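Local coordinates for cell envelope-related transcriptional attenuator domain-containing protein (Streptococcus agalactiae, PDB 3OKZ) that is of unknown function but, as a member of the LytR/CpsA/Psr family, probably takes part in attaching glycopolymers to the Gram-positive cell wall, at residues T17-I22 and I50-N55; V66-S71 and L98-D103; L104-V109 and T285-A290; V132-D137 and V153-H158; I140-N145 and A165-R170. All blocks are in the same frame, centred on the assembly; numbering follows the deposited sequence.

Contact 1 of 5, residues T17-I22 and I50-N55; sequences TKPFSI and INPKTN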
# COMPACT_ATOMS: atom_id res chain seq x y z
N THR A 17 -18.35 -13.95 2.97
CA THR A 17 -17.98 -13.84 1.57
C THR A 17 -18.47 -12.54 0.93
O THR A 17 -18.95 -12.54 -0.21
CB THR A 17 -18.52 -15.03 0.75
OG1 THR A 17 -18.43 -16.23 1.53
CG2 THR A 17 -17.69 -15.21 -0.52
N LYS A 18 -18.33 -11.44 1.67
CA LYS A 18 -18.74 -10.11 1.23
C LYS A 18 -17.49 -9.34 0.75
O LYS A 18 -16.40 -9.51 1.30
CB LYS A 18 -19.39 -9.37 2.40
CG LYS A 18 -19.94 -7.99 2.06
CD LYS A 18 -21.11 -8.06 1.08
CE LYS A 18 -21.49 -6.66 0.56
NZ LYS A 18 -22.46 -6.69 -0.58
N PRO A 19 -17.64 -8.50 -0.29
CA PRO A 19 -16.52 -7.71 -0.83
C PRO A 19 -15.82 -6.97 0.31
O PRO A 19 -16.47 -6.52 1.25
CB PRO A 19 -17.20 -6.75 -1.79
CG PRO A 19 -18.35 -7.54 -2.28
CD PRO A 19 -18.88 -8.18 -1.02
N PHE A 20 -14.50 -6.83 0.23
CA PHE A 20 -13.85 -6.13 1.32
C PHE A 20 -12.64 -5.32 0.92
O PHE A 20 -12.15 -5.41 -0.21
CB PHE A 20 -13.48 -7.13 2.40
CG PHE A 20 -12.39 -8.09 2.01
CD1 PHE A 20 -11.06 -7.81 2.31
CD2 PHE A 20 -12.70 -9.28 1.34
CE1 PHE A 20 -10.05 -8.70 1.95
CE2 PHE A 20 -11.69 -10.18 0.99
CZ PHE A 20 -10.37 -9.89 1.29
N SER A 21 -12.18 -4.49 1.86
CA SER A 21 -11.02 -3.63 1.65
C SER A 21 -9.97 -3.95 2.69
O SER A 21 -10.27 -4.14 3.86
CB SER A 21 -11.39 -2.15 1.77
OG SER A 21 -11.74 -1.78 3.10
N ILE A 22 -8.74 -4.04 2.22
CA ILE A 22 -7.63 -4.31 3.11
C ILE A 22 -6.52 -3.32 2.78
O ILE A 22 -6.22 -3.05 1.61
CB ILE A 22 -7.11 -5.75 2.92
CG1 ILE A 22 -5.92 -6.00 3.85
CG2 ILE A 22 -6.75 -5.99 1.47
CD1 ILE A 22 -5.33 -7.41 3.75
N ILE A 50 -11.49 -6.23 -2.99
CA ILE A 50 -11.72 -7.59 -3.50
C ILE A 50 -13.23 -7.82 -3.44
O ILE A 50 -13.83 -7.70 -2.36
CB ILE A 50 -11.04 -8.69 -2.65
CG1 ILE A 50 -9.55 -8.42 -2.50
CG2 ILE A 50 -11.24 -10.05 -3.31
CD1 ILE A 50 -9.10 -8.32 -1.06
N ASN A 51 -13.83 -8.12 -4.58
CA ASN A 51 -15.27 -8.35 -4.64
C ASN A 51 -15.53 -9.73 -5.21
O ASN A 51 -15.48 -9.94 -6.42
CB ASN A 51 -15.95 -7.31 -5.52
CG ASN A 51 -17.45 -7.39 -5.44
OD1 ASN A 51 -18.03 -8.45 -5.63
ND2 ASN A 51 -18.09 -6.26 -5.17
N PRO A 52 -15.81 -10.71 -4.33
CA PRO A 52 -16.06 -12.09 -4.74
C PRO A 52 -17.21 -12.20 -5.73
O PRO A 52 -17.23 -13.09 -6.60
CB PRO A 52 -16.36 -12.78 -3.42
CG PRO A 52 -17.04 -11.70 -2.63
CD PRO A 52 -16.15 -10.51 -2.91
N LYS A 53 -18.15 -11.27 -5.60
CA LYS A 53 -19.34 -11.22 -6.44
C LYS A 53 -18.99 -10.83 -7.88
O LYS A 53 -19.06 -11.66 -8.78
CB LYS A 53 -20.31 -10.21 -5.82
CG LYS A 53 -21.76 -10.33 -6.24
CD LYS A 53 -22.63 -9.39 -5.42
CE LYS A 53 -22.20 -7.93 -5.58
NZ LYS A 53 -23.07 -7.00 -4.80
N THR A 54 -18.61 -9.56 -8.08
CA THR A 54 -18.27 -9.05 -9.41
C THR A 54 -17.01 -9.71 -9.94
O THR A 54 -16.60 -9.47 -11.09
CB THR A 54 -18.01 -7.55 -9.39
OG1 THR A 54 -16.76 -7.29 -8.74
CG2 THR A 54 -19.13 -6.84 -8.66
N ASN A 55 -16.37 -10.51 -9.09
CA ASN A 55 -15.15 -11.23 -9.45
C ASN A 55 -14.05 -10.28 -9.95
O ASN A 55 -13.56 -10.42 -11.07
CB ASN A 55 -15.50 -12.25 -10.54
CG ASN A 55 -14.52 -13.38 -10.60
OD1 ASN A 55 -14.33 -14.10 -9.62
ND2 ASN A 55 -13.89 -13.56 -11.75
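Pro52 sets its ring into the hollow between Thr17 and Pro19, just where the two segments begin to part. Its CG faces the carbonyl of Thr17, while its CD presses on the backbone of Pro19, 3.5 Å from Pro19 CA. The two proline rings cross at about a right angle, with Pro19 CG 3.7 Å from Pro52 CD. Thr17 closes the outer side of this hollow with its methyl: CG2 is anti to the backbone N and sits 4.0 Å from Pro52 CB. The CB and CG of Pro19 lie alongside the amide of Asn51, the two side chains pointing the same way; ND2 of that amide is hydrogen-bonded to Glu277 O. The prolines lie at the end of an antiparallel pairing in the central mixed sheet, where strand 20-28 begins and strand 41-51 finishes. Phe20 and Ile50 form the hydrogen-bonded pair there, with Phe20 N to Ile50 O at 2.8 Å and Ile50 N to Phe20 O at 3.0 Å. Their side chains project side by side from the same face of the sheet. Phe20 CG stands between the backbone N and the carbonyl carbon (chi1 69°), which lifts the ring beside Ile50, and Ile50 CB lies above the ring plane, displaced toward the rim. Ile50 CD1 lies 4.2 Å from Ile22 CG2. Tyr234 meets the Phe20 ring edge-to-face. At the solvent margin the like charges of Lys18 and Lys53 come near each other, and both form salt bridges with Asp279.

Contact 2 of 5, residues V66-S71 and L98-D103; sequences VLIKLS and LMTVQD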
# COMPACT_ATOMS: atom_id res chain seq x y z
N VAL A 66 1.47 12.95 0.06
CA VAL A 66 0.17 13.62 0.10
C VAL A 66 0.01 14.42 1.39
O VAL A 66 0.28 13.92 2.49
CB VAL A 66 -0.96 12.58 -0.03
CG1 VAL A 66 -2.29 13.18 0.36
CG2 VAL A 66 -1.03 12.09 -1.47
N LEU A 67 -0.43 15.67 1.26
CA LEU A 67 -0.61 16.55 2.43
C LEU A 67 -1.91 16.20 3.14
O LEU A 67 -2.99 16.34 2.56
CB LEU A 67 -0.65 18.01 1.98
CG LEU A 67 -0.65 19.10 3.04
CD1 LEU A 67 0.62 19.02 3.87
CD2 LEU A 67 -0.77 20.43 2.36
N ILE A 68 -1.82 15.77 4.39
CA ILE A 68 -3.01 15.38 5.12
C ILE A 68 -2.98 15.78 6.60
O ILE A 68 -1.91 15.97 7.18
CB ILE A 68 -3.21 13.83 5.04
CG1 ILE A 68 -4.70 13.49 4.97
CG2 ILE A 68 -2.63 13.16 6.28
CD1 ILE A 68 -4.96 12.02 4.71
N LYS A 69 -4.16 15.92 7.20
CA LYS A 69 -4.26 16.26 8.62
C LYS A 69 -4.32 14.93 9.36
O LYS A 69 -5.39 14.33 9.49
CB LYS A 69 -5.54 17.06 8.89
CG LYS A 69 -5.85 17.31 10.36
CD LYS A 69 -7.17 18.06 10.50
CE LYS A 69 -7.50 18.38 11.95
NZ LYS A 69 -6.44 19.21 12.61
N LEU A 70 -3.17 14.46 9.82
CA LEU A 70 -3.11 13.18 10.51
C LEU A 70 -4.25 12.92 11.47
O LEU A 70 -4.61 13.78 12.26
CB LEU A 70 -1.81 13.06 11.30
CG LEU A 70 -0.51 13.30 10.55
CD1 LEU A 70 0.65 13.01 11.50
CD2 LEU A 70 -0.47 12.42 9.31
N SER A 71 -4.81 11.72 11.38
CA SER A 71 -5.88 11.30 12.27
C SER A 71 -5.21 10.25 13.16
O SER A 71 -4.36 9.50 12.69
CB SER A 71 -7.02 10.67 11.48
OG SER A 71 -7.54 11.57 10.53
N LEU A 98 -3.81 3.41 9.55
CA LEU A 98 -5.16 2.98 9.23
C LEU A 98 -6.14 4.13 9.41
O LEU A 98 -6.86 4.50 8.48
CB LEU A 98 -5.57 1.80 10.09
CG LEU A 98 -6.97 1.31 9.71
CD1 LEU A 98 -6.93 0.68 8.33
CD2 LEU A 98 -7.47 0.31 10.73
N MSE A 99 -6.15 4.72 10.61
CA MSE A 99 -7.07 5.81 10.90
C MSE A 99 -6.94 6.97 9.92
O MSE A 99 -7.95 7.50 9.43
CB MSE A 99 -6.86 6.29 12.33
CG MSE A 99 -7.17 5.21 13.36
SE MSE A 99 -7.14 5.81 15.18
CE MSE A 99 -9.05 6.04 15.44
N THR A 100 -5.69 7.34 9.63
CA THR A 100 -5.40 8.43 8.70
C THR A 100 -5.91 8.06 7.31
O THR A 100 -6.43 8.90 6.59
CB THR A 100 -3.88 8.69 8.60
OG1 THR A 100 -3.36 8.94 9.91
CG2 THR A 100 -3.61 9.91 7.72
N VAL A 101 -5.76 6.79 6.94
CA VAL A 101 -6.22 6.34 5.63
C VAL A 101 -7.73 6.27 5.55
O VAL A 101 -8.32 6.58 4.50
CB VAL A 101 -5.62 4.96 5.27
CG1 VAL A 101 -6.43 4.31 4.14
CG2 VAL A 101 -4.15 5.13 4.84
N GLN A 102 -8.37 5.87 6.63
CA GLN A 102 -9.82 5.79 6.62
C GLN A 102 -10.38 7.20 6.45
O GLN A 102 -11.33 7.40 5.70
CB GLN A 102 -10.34 5.14 7.92
CG GLN A 102 -9.97 3.67 8.06
CD GLN A 102 -10.70 2.96 9.18
OE1 GLN A 102 -10.61 1.74 9.32
NE2 GLN A 102 -11.44 3.71 9.97
N ASP A 103 -9.78 8.18 7.13
CA ASP A 103 -10.25 9.55 7.01
C ASP A 103 -9.92 10.18 5.67
O ASP A 103 -10.61 11.10 5.22
CB ASP A 103 -9.68 10.42 8.13
CG ASP A 103 -10.34 10.15 9.46
OD1 ASP A 103 -11.52 9.69 9.46
OD2 ASP A 103 -9.69 10.41 10.51
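Ile68 and Thr100 form the closely packed, buried half of a contact between the small antiparallel sheet of strands 67-69 and 82-84 and helix 93-105. The methyl of Thr100, CG2, faces two carbons of the isoleucine: it lies 3.7 Å from Ile68 CG2 and 3.9 Å from Ile68 CD1, the side chains crossing at a slant. Leu70 adds its CD2 to the same methyl from just past the end of the strand, at 4.3 Å from Thr100 CG2. Leu85 and Ala290 border this patch, touching Thr100 and Ile68 respectively. The torsion of Thr100 divides its two branches between the partners. With OG1 anti to the carbonyl carbon (chi1 -55°), the hydroxyl turns back along the helix to bond Met96 O, while CG2 is left facing the strand. That same oxygen receives a weak bond from Ser71 N at 3.5 Å, so it ties the helix backbone to the chain leaving the strand. Toward solvent the packing becomes sparser. Selenomethionine Met99 starts toward Ser71, with CB 4.1 Å from Ser71 O, but the rest of its chain leads away and is exposed. Ser71 and Asp103 are themselves only partly covered, and the aspartate also touches Ser289. Ser71 OG is modelled as a donor to Asp103 OD2, at a very short separation that is doubtful because the place of that carboxylate oxygen is unsure. The aspartate stands one helical turn beyond Met99, its backbone N bonded to Met99 O at 3.0 Å.

Contact 3 of 5, residues L104-V109 and T285-A290; sequences LLDINV and TLKTSA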
# COMPACT_ATOMS: atom_id res chain seq x y z
N LEU A 104 -8.84 9.70 5.05
CA LEU A 104 -8.42 10.19 3.75
C LEU A 104 -9.45 9.84 2.67
O LEU A 104 -9.88 10.69 1.90
CB LEU A 104 -7.07 9.58 3.37
CG LEU A 104 -6.74 9.49 1.86
CD1 LEU A 104 -6.66 10.89 1.24
CD2 LEU A 104 -5.44 8.73 1.68
N LEU A 105 -9.83 8.56 2.63
CA LEU A 105 -10.78 8.09 1.64
C LEU A 105 -12.25 8.15 2.04
O LEU A 105 -13.11 7.93 1.20
CB LEU A 105 -10.44 6.66 1.26
CG LEU A 105 -9.06 6.41 0.68
CD1 LEU A 105 -8.87 4.90 0.50
CD2 LEU A 105 -8.90 7.15 -0.64
N ASP A 106 -12.53 8.44 3.31
CA ASP A 106 -13.92 8.49 3.78
C ASP A 106 -14.56 7.12 3.64
O ASP A 106 -15.55 6.94 2.92
CB ASP A 106 -14.73 9.50 2.96
CG ASP A 106 -16.15 9.64 3.46
OD1 ASP A 106 -16.32 9.90 4.67
OD2 ASP A 106 -17.09 9.48 2.66
N ILE A 107 -13.98 6.14 4.34
CA ILE A 107 -14.45 4.77 4.29
C ILE A 107 -13.82 3.96 5.41
O ILE A 107 -12.76 4.30 5.93
CB ILE A 107 -14.08 4.13 2.93
CG1 ILE A 107 -14.70 2.74 2.81
CG2 ILE A 107 -12.57 4.00 2.81
CD1 ILE A 107 -14.36 2.05 1.50
N ASN A 108 -14.51 2.89 5.81
CA ASN A 108 -13.98 2.02 6.84
C ASN A 108 -13.25 0.89 6.13
O ASN A 108 -13.80 0.20 5.26
CB ASN A 108 -15.12 1.49 7.72
CG ASN A 108 -15.64 2.55 8.72
OD1 ASN A 108 -16.54 2.30 9.52
ND2 ASN A 108 -15.05 3.75 8.66
N VAL A 109 -11.99 0.73 6.48
CA VAL A 109 -11.14 -0.28 5.87
C VAL A 109 -11.23 -1.64 6.58
O VAL A 109 -10.58 -1.86 7.59
CB VAL A 109 -9.66 0.18 5.88
CG1 VAL A 109 -8.79 -0.82 5.16
CG2 VAL A 109 -9.55 1.55 5.25
N THR A 285 -20.95 15.03 -2.25
CA THR A 285 -20.07 16.07 -1.75
C THR A 285 -18.92 15.36 -1.06
O THR A 285 -19.11 14.35 -0.39
CB THR A 285 -20.78 17.01 -0.73
OG1 THR A 285 -20.82 16.38 0.56
CG2 THR A 285 -22.21 17.29 -1.19
N LEU A 286 -17.72 15.89 -1.24
CA LEU A 286 -16.54 15.28 -0.67
C LEU A 286 -16.27 15.60 0.81
O LEU A 286 -16.64 16.66 1.31
CB LEU A 286 -15.33 15.68 -1.53
CG LEU A 286 -13.89 15.52 -1.03
CD1 LEU A 286 -13.62 14.08 -0.61
CD2 LEU A 286 -12.95 15.93 -2.16
N LYS A 287 -15.63 14.65 1.48
CA LYS A 287 -15.23 14.75 2.89
C LYS A 287 -13.92 13.98 2.97
O LYS A 287 -13.81 12.88 2.44
CB LYS A 287 -16.27 14.10 3.81
CG LYS A 287 -15.80 13.86 5.24
CD LYS A 287 -16.88 13.16 6.04
CE LYS A 287 -16.37 12.58 7.35
NZ LYS A 287 -15.96 13.62 8.33
N THR A 288 -12.93 14.57 3.62
CA THR A 288 -11.62 13.95 3.75
C THR A 288 -10.85 14.71 4.81
O THR A 288 -11.26 15.80 5.21
CB THR A 288 -10.80 14.06 2.45
OG1 THR A 288 -9.57 13.35 2.59
CG2 THR A 288 -10.49 15.51 2.15
N SER A 289 -9.74 14.14 5.26
CA SER A 289 -8.92 14.82 6.26
C SER A 289 -7.70 15.43 5.59
O SER A 289 -6.85 16.03 6.23
CB SER A 289 -8.49 13.84 7.36
OG SER A 289 -7.95 12.66 6.80
N ALA A 290 -7.64 15.27 4.27
CA ALA A 290 -6.52 15.79 3.50
C ALA A 290 -6.78 17.21 3.05
O ALA A 290 -7.92 17.63 2.85
CB ALA A 290 -6.25 14.89 2.29
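Leu104 and Thr288 bring their CA atoms to 4.9 Å where the last turn of helix 93-105 passes an irregular, extended chain, and Asp106, with a positive phi of 63°, then turns the backbone out of the helix. Thr288 supplies the polar link. Its OG1, anti to the backbone N, donates to Leu104 O at 2.8 Å, approaching well off the direction of the carbonyl (C=O...donor angle 118°) and tilted slightly from its plane. The same hydroxyl oxygen accepts from Ala290 N at 3.2 Å, so the hydroxyl serves as both donor and acceptor. Beside it the leucine runs alongside the threonine side chain and puts CD1 4.2 Å from Ala290 CB, with Ile68 touching both Leu104 and Ala290. Asp106 crosses Lys287 at about a right angle: Asp106 OD1 rests on the aliphatic part of the lysine, 3.6 Å from Lys287 CD, whereas Lys287 NZ stays 5.2 Å from Asp106 OD1. The salt bridge of the aspartate is made instead by OD2 with Lys275 of helix 264-277. The arrangement is an ST turn whose hydroxyl also bonds a carbonyl in the final turn of a helix, joining the loop after helix 264-277 to the C-terminal end of helix 93-105.

Contact 4 of 5, residues V132-D137 and V153-H158; sequences VTNKFD and VEPGTH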
# COMPACT_ATOMS: atom_id res chain seq x y z
N VAL A 132 10.95 -9.59 -14.14
CA VAL A 132 10.64 -8.19 -14.44
C VAL A 132 11.56 -7.65 -15.52
O VAL A 132 12.66 -8.16 -15.72
CB VAL A 132 10.80 -7.25 -13.22
CG1 VAL A 132 9.75 -7.58 -12.16
CG2 VAL A 132 12.22 -7.34 -12.67
N THR A 133 11.10 -6.60 -16.20
CA THR A 133 11.86 -5.97 -17.28
C THR A 133 12.35 -4.56 -16.91
O THR A 133 11.55 -3.69 -16.58
CB THR A 133 11.00 -5.86 -18.56
OG1 THR A 133 10.49 -7.16 -18.92
CG2 THR A 133 11.81 -5.30 -19.71
N ASN A 134 13.66 -4.36 -16.96
CA ASN A 134 14.25 -3.06 -16.63
C ASN A 134 14.31 -2.21 -17.88
O ASN A 134 15.24 -2.31 -18.67
CB ASN A 134 15.66 -3.24 -16.06
CG ASN A 134 16.41 -1.94 -15.95
OD1 ASN A 134 15.84 -0.91 -15.58
ND2 ASN A 134 17.70 -1.97 -16.25
N LYS A 135 13.31 -1.36 -18.06
CA LYS A 135 13.22 -0.53 -19.25
C LYS A 135 14.38 0.44 -19.41
O LYS A 135 14.55 1.03 -20.47
CB LYS A 135 11.89 0.24 -19.26
CG LYS A 135 11.70 1.10 -18.02
CD LYS A 135 10.44 1.96 -18.07
CE LYS A 135 10.37 2.84 -16.82
NZ LYS A 135 9.20 3.77 -16.83
N PHE A 136 15.19 0.60 -18.36
CA PHE A 136 16.32 1.52 -18.42
C PHE A 136 17.57 0.97 -19.10
O PHE A 136 17.63 -0.18 -19.52
CB PHE A 136 16.70 2.00 -17.01
CG PHE A 136 15.55 2.59 -16.25
CD1 PHE A 136 14.90 1.85 -15.27
CD2 PHE A 136 15.11 3.88 -16.53
CE1 PHE A 136 13.81 2.38 -14.58
CE2 PHE A 136 14.02 4.42 -15.84
CZ PHE A 136 13.38 3.68 -14.87
N ASP A 137 18.58 1.83 -19.20
CA ASP A 137 19.84 1.47 -19.81
C ASP A 137 20.84 1.09 -18.73
O ASP A 137 21.75 0.31 -18.96
CB ASP A 137 20.38 2.66 -20.60
CG ASP A 137 19.89 2.67 -22.02
OD1 ASP A 137 18.69 2.42 -22.24
OD2 ASP A 137 20.72 2.93 -22.91
N VAL A 153 19.21 -4.74 -10.81
CA VAL A 153 18.52 -5.44 -11.87
C VAL A 153 19.06 -4.92 -13.21
O VAL A 153 18.77 -3.79 -13.62
CB VAL A 153 16.98 -5.24 -11.78
CG1 VAL A 153 16.27 -6.00 -12.89
CG2 VAL A 153 16.48 -5.69 -10.43
N GLU A 154 19.87 -5.74 -13.88
CA GLU A 154 20.46 -5.35 -15.16
C GLU A 154 19.39 -5.02 -16.18
O GLU A 154 18.26 -5.46 -16.05
CB GLU A 154 21.36 -6.48 -15.68
CG GLU A 154 22.61 -6.69 -14.83
CD GLU A 154 23.56 -5.50 -14.87
OE1 GLU A 154 24.31 -5.28 -13.88
OE2 GLU A 154 23.55 -4.79 -15.91
N PRO A 155 19.73 -4.20 -17.19
CA PRO A 155 18.73 -3.84 -18.21
C PRO A 155 18.20 -5.08 -18.89
O PRO A 155 18.92 -6.06 -19.03
CB PRO A 155 19.51 -2.94 -19.17
CG PRO A 155 20.51 -2.29 -18.28
CD PRO A 155 20.98 -3.45 -17.40
N GLY A 156 16.93 -5.03 -19.29
CA GLY A 156 16.31 -6.15 -19.96
C GLY A 156 15.34 -6.91 -19.08
O GLY A 156 14.82 -6.37 -18.09
N THR A 157 15.08 -8.17 -19.44
CA THR A 157 14.18 -9.01 -18.68
C THR A 157 15.01 -10.04 -17.93
O THR A 157 16.02 -10.52 -18.43
CB THR A 157 13.16 -9.74 -19.58
OG1 THR A 157 12.25 -8.79 -20.16
CG2 THR A 157 12.38 -10.77 -18.77
N HIS A 158 14.59 -10.36 -16.71
CA HIS A 158 15.28 -11.35 -15.89
C HIS A 158 14.38 -11.85 -14.77
O HIS A 158 13.45 -11.16 -14.34
CB HIS A 158 16.51 -10.76 -15.21
CG HIS A 158 17.39 -9.95 -16.10
ND1 HIS A 158 17.02 -8.72 -16.60
CD2 HIS A 158 18.63 -10.19 -16.58
CE1 HIS A 158 17.99 -8.24 -17.34
NE2 HIS A 158 18.99 -9.11 -17.34
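The two-stranded antiparallel ribbon of strands 130-134 and 156-160 pairs Val132 with His158, Thr133 with Thr157 and Asn134 with Gly156, the short strand segments running 152° apart. The first and last are hydrogen-bonded pairs. Val132 N reaches His158 O at 3.0 Å and is answered by His158 N to Val132 O, while Asn134 N bonds Gly156 O and Gly156 N returns a longer bond of 3.3 Å to Asn134 O. Between them, the threonines make the non-hydrogen-bonded pair and link through their side chains instead. Both have OG1 anti to the carbonyl carbon, which brings Thr133 OG1 within 2.7 Å of Thr157 OG1 on the exposed face, the side chains crossing at a slant; either hydroxyl may be the donor. The opposite face carries Val132, Asn134 and His158. There Val132 CG2 lies 4.3 Å from Val153 CG1, and Asn134 CB lies 4.2 Å from Val153 CG1. The Asn134 amide bonds residues that follow it in the chain: ND2 gives to Phe138 O, and OD1 takes a weak bond from Phe136 N. Gly156 adopts a positive phi of 105° as the chain enters the strand, and before it Pro155 lays CB 3.4 Å from Phe136 O. Val132 packs on Glu188 and Lys192 of helix 178-200, and Asn134 touches Ile140, whose strand pairs with that of Val153, so one face of the ribbon meets both the long helix and the small sheet, with the threonines on the other.

Contact 5 of 5, residues I140-N145 and A165-R170; sequences ISIAAN and ALVYSR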
# COMPACT_ATOMS: atom_id res chain seq x y z
N ILE A 140 19.04 -1.01 -12.28
CA ILE A 140 18.15 -0.46 -11.28
C ILE A 140 18.85 -0.75 -9.96
O ILE A 140 19.18 -1.90 -9.68
CB ILE A 140 16.78 -1.15 -11.30
CG1 ILE A 140 16.04 -0.80 -12.59
CG2 ILE A 140 15.96 -0.74 -10.10
CD1 ILE A 140 14.62 -1.31 -12.65
N SER A 141 19.10 0.27 -9.17
CA SER A 141 19.79 0.06 -7.90
C SER A 141 19.64 1.22 -6.93
O SER A 141 19.26 2.33 -7.30
CB SER A 141 21.28 -0.19 -8.15
OG SER A 141 22.06 0.93 -7.78
N ILE A 142 19.96 0.95 -5.67
CA ILE A 142 19.86 1.95 -4.62
C ILE A 142 21.10 1.89 -3.72
O ILE A 142 21.07 2.33 -2.57
CB ILE A 142 18.60 1.71 -3.78
CG1 ILE A 142 18.75 0.44 -2.94
CG2 ILE A 142 17.38 1.59 -4.71
CD1 ILE A 142 17.48 -0.03 -2.28
N ALA A 143 22.18 1.34 -4.26
CA ALA A 143 23.43 1.22 -3.52
C ALA A 143 23.95 2.62 -3.19
O ALA A 143 24.53 2.85 -2.13
CB ALA A 143 24.45 0.46 -4.34
N ALA A 144 23.72 3.54 -4.11
CA ALA A 144 24.15 4.92 -3.94
C ALA A 144 23.72 5.50 -2.60
O ALA A 144 24.56 5.92 -1.80
CB ALA A 144 23.58 5.77 -5.07
N ASN A 145 22.41 5.50 -2.34
CA ASN A 145 21.87 6.06 -1.11
C ASN A 145 21.74 5.05 0.03
O ASN A 145 21.45 5.42 1.17
CB ASN A 145 20.49 6.66 -1.40
CG ASN A 145 20.42 7.29 -2.78
OD1 ASN A 145 20.51 6.59 -3.80
ND2 ASN A 145 20.25 8.61 -2.83
N ALA A 165 14.26 -7.99 -6.08
CA ALA A 165 12.89 -7.50 -6.10
C ALA A 165 12.72 -6.29 -5.18
O ALA A 165 12.04 -5.33 -5.53
CB ALA A 165 11.94 -8.62 -5.68
N LEU A 166 13.35 -6.34 -4.01
CA LEU A 166 13.27 -5.23 -3.07
C LEU A 166 13.85 -3.98 -3.74
O LEU A 166 13.21 -2.93 -3.76
CB LEU A 166 14.05 -5.56 -1.79
CG LEU A 166 14.22 -4.43 -0.77
CD1 LEU A 166 12.87 -3.89 -0.37
CD2 LEU A 166 14.95 -4.95 0.46
N VAL A 167 15.05 -4.11 -4.30
CA VAL A 167 15.72 -3.01 -4.98
C VAL A 167 14.87 -2.47 -6.14
O VAL A 167 14.78 -1.26 -6.35
CB VAL A 167 17.12 -3.43 -5.52
CG1 VAL A 167 17.81 -2.25 -6.22
CG2 VAL A 167 18.00 -3.92 -4.36
N TYR A 168 14.22 -3.37 -6.86
CA TYR A 168 13.37 -2.99 -7.98
C TYR A 168 12.15 -2.17 -7.56
O TYR A 168 11.65 -1.35 -8.33
CB TYR A 168 12.90 -4.24 -8.71
CG TYR A 168 12.10 -3.97 -9.97
CD1 TYR A 168 12.71 -3.50 -11.13
CD2 TYR A 168 10.73 -4.22 -10.00
CE1 TYR A 168 11.98 -3.29 -12.29
CE2 TYR A 168 9.98 -4.01 -11.17
CZ TYR A 168 10.62 -3.56 -12.30
OH TYR A 168 9.90 -3.40 -13.46
N SER A 169 11.67 -2.38 -6.34
CA SER A 169 10.50 -1.62 -5.90
C SER A 169 10.82 -0.43 -5.01
O SER A 169 9.92 0.23 -4.50
CB SER A 169 9.52 -2.55 -5.18
OG SER A 169 10.18 -3.22 -4.12
N ARG A 170 12.11 -0.14 -4.82
CA ARG A 170 12.49 1.01 -4.01
C ARG A 170 13.08 2.12 -4.89
O ARG A 170 12.94 3.30 -4.59
CB ARG A 170 13.51 0.61 -2.96
CG ARG A 170 12.93 0.08 -1.65
CD ARG A 170 14.05 -0.44 -0.77
NE ARG A 170 13.70 -0.48 0.64
CZ ARG A 170 13.35 0.59 1.35
NH1 ARG A 170 13.31 1.79 0.77
NH2 ARG A 170 13.04 0.47 2.63
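With CG1 anti to the carbonyl carbon (chi1 -68°), Ile140 extends CD1 to the edge of the Tyr168 ring. The methyl sits near the ring plane and meets the CD1 and CE1 side of the tyrosine rather than a face. The other branch of the isoleucine, CG2, rests on the helix backbone, with Ile140 CG2 4.0 Å from Tyr168 CA. Val167 points at the strand: its CG1 lies 3.5 Å from Ser141 CA and 3.7 Å from Ile140 O, so one methyl packs against the extended backbone. Here the short, weakly bonded strand 140-141 lies against the last turn of helix 162-168, and no hydrogen bond crosses between the two segments. Beyond the strand Ile142 turns inward with CG1 between the backbone N and the carbonyl carbon (chi1 70°). This spreads its branches over two partners, Ile142 CG2 4.1 Å from Val167 CG1 and Ile142 CD1 3.8 Å from Arg170 CD. The arginine thus offers its aliphatic stem to the isoleucine, and its extended chain carries the guanidinium away to a salt bridge with Asp43, with longer, weak ion pairs to Asp28 and Glu146. Such a gathering of arginine and acids is consistent with the polyprenyl-phosphate pocket of LytR/CpsA/Psr relatives, though a role here is not established. Tyr168 also packs on Val189 of helix 178-200, and its OH makes a weak hydrogen bond to Glu188.

Contact 5 is buried, has no hydrogen bond across it and is held by apolar packing; contacts 1 to 4 are only partly buried. Contact 4, further out, relies on backbone bonds and an exposed threonine pair. These two adjoin: strand 140-141 follows strand 130-134, and Tyr168 packs against Val132. Contacts 2 and 3, with centres about 9 Å apart, share helix 93-105 and meet through Lys69 and Ser289; both combine apolar packing with hydroxyl contacts, firm in contact 3 and weak or doubtful in contact 2. Contact 1 belongs to the central sheet and touches contact 3 where Ser21 meets Val109, yet its nearest atoms are about 17 Å from contact 5, across the chain's centre. The loop closed by contact 3 encloses contacts 4 and 5.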